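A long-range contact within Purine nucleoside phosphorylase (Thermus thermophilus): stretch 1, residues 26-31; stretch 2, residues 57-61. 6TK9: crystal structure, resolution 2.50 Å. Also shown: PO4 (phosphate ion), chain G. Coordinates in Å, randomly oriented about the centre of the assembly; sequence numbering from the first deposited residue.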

# COMPACT_ATOMS: atom_id res chain seq x y z
N VAL A 26 14.11 14.95 -28.62
CA VAL A 26 13.50 13.69 -29.16
C VAL A 26 11.99 13.91 -29.17
O VAL A 26 11.43 14.18 -28.09
CB VAL A 26 13.90 12.43 -28.36
CG1 VAL A 26 13.16 11.19 -28.84
CG2 VAL A 26 15.39 12.16 -28.38
N LEU A 27 11.39 13.85 -30.35
CA LEU A 27 9.94 14.09 -30.54
C LEU A 27 9.27 12.71 -30.63
O LEU A 27 9.71 11.91 -31.43
CB LEU A 27 9.71 14.95 -31.80
CG LEU A 27 10.37 16.34 -31.79
CD1 LEU A 27 10.22 17.05 -33.13
CD2 LEU A 27 9.83 17.21 -30.68
N GLY A 28 8.25 12.47 -29.81
CA GLY A 28 7.57 11.16 -29.73
C GLY A 28 6.31 11.13 -30.56
O GLY A 28 6.18 11.94 -31.50
N SER A 29 5.39 10.25 -30.20
CA SER A 29 4.21 9.89 -31.02
C SER A 29 3.33 11.13 -31.23
O SER A 29 2.79 11.67 -30.25
CB SER A 29 3.47 8.72 -30.41
OG SER A 29 4.38 7.65 -30.20
N GLY A 30 3.24 11.57 -32.50
CA GLY A 30 2.42 12.71 -32.95
C GLY A 30 3.05 14.06 -32.64
O GLY A 30 2.38 15.07 -32.91
N LEU A 31 4.30 14.07 -32.14
CA LEU A 31 5.05 15.29 -31.76
C LEU A 31 6.10 15.66 -32.81
O LEU A 31 6.75 16.72 -32.63
CB LEU A 31 5.71 15.06 -30.40
CG LEU A 31 4.76 14.62 -29.29
CD1 LEU A 31 5.47 14.62 -27.94
CD2 LEU A 31 3.52 15.49 -29.26
N ALA A 57 7.14 2.58 -35.66
CA ALA A 57 5.92 2.94 -34.89
C ALA A 57 5.13 4.01 -35.64
O ALA A 57 5.72 4.85 -36.31
CB ALA A 57 6.32 3.41 -33.52
N PRO A 58 3.79 4.04 -35.55
CA PRO A 58 3.03 5.15 -36.11
C PRO A 58 3.43 6.51 -35.50
O PRO A 58 3.62 6.60 -34.27
CB PRO A 58 1.56 4.79 -35.83
CG PRO A 58 1.56 3.31 -35.51
CD PRO A 58 2.92 3.03 -34.91
N GLY A 59 3.60 7.52 -36.36
CA GLY A 59 3.87 8.93 -35.99
C GLY A 59 5.33 9.20 -35.69
O GLY A 59 5.63 10.13 -34.92
N HIS A 60 6.22 8.40 -36.27
CA HIS A 60 7.70 8.51 -36.14
C HIS A 60 8.29 8.46 -37.55
O HIS A 60 8.41 7.34 -38.09
CB HIS A 60 8.26 7.38 -35.25
CG HIS A 60 7.75 7.40 -33.85
ND1 HIS A 60 8.53 7.83 -32.79
CD2 HIS A 60 6.53 7.09 -33.35
CE1 HIS A 60 7.82 7.77 -31.69
NE2 HIS A 60 6.58 7.31 -32.00
N ALA A 61 8.62 9.62 -38.12
CA ALA A 61 9.19 9.73 -39.48
C ALA A 61 10.56 9.02 -39.55
O ALA A 61 10.90 8.51 -40.64
CB ALA A 61 9.29 11.18 -39.86
P PO4 G . 6.26 7.76 -27.48
O1 PO4 G . 7.43 7.32 -28.38
O2 PO4 G . 5.02 6.92 -27.79
O3 PO4 G . 5.93 9.22 -27.70
O4 PO4 G . 6.69 7.58 -26.03

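A hydrogen-bond relay runs from one stretch through the other to a bound phosphate. His60 NE2 donates to Ser29 OG at 2.9 Å, and Ser29 OG in turn donates to O2 of the phosphate ion at 2.6 Å. The serine hydroxyl thus accepts from the histidine and donates to the phosphate. The bond from His60 NE2 to Ser29 OG is the one hydrogen bond between the two stretches.

The CA-to-CB bond of His60 points sideways, but the end of its side chain comes nearer to the first stretch. Ser29 OG and phosphate O1 both lie at the edge of the imidazole, near its plane. His60 CE1 is 3.4 Å from phosphate O1. The other ring nitrogen, ND1, is hydrogen-bonded elsewhere in the structure.

Ser29 also holds the ion through its backbone: Ser29 N donates to phosphate O3 at 2.8 Å, in nearly straight geometry. Gly28 CA lies 3.3 Å from phosphate O3. A CB on Gly28 would clash with phosphate O3.

Backbone packing adds to the contact. Gly59 lies within the type II turn from Ala57 to His60, and Gly59 O is 3.7 Å from Gly30 N. Both glycines have positive phi, which favours glycine. A CB on Gly59 would point toward the first stretch and sit tightly against Gly30 N, at 3.2 Å.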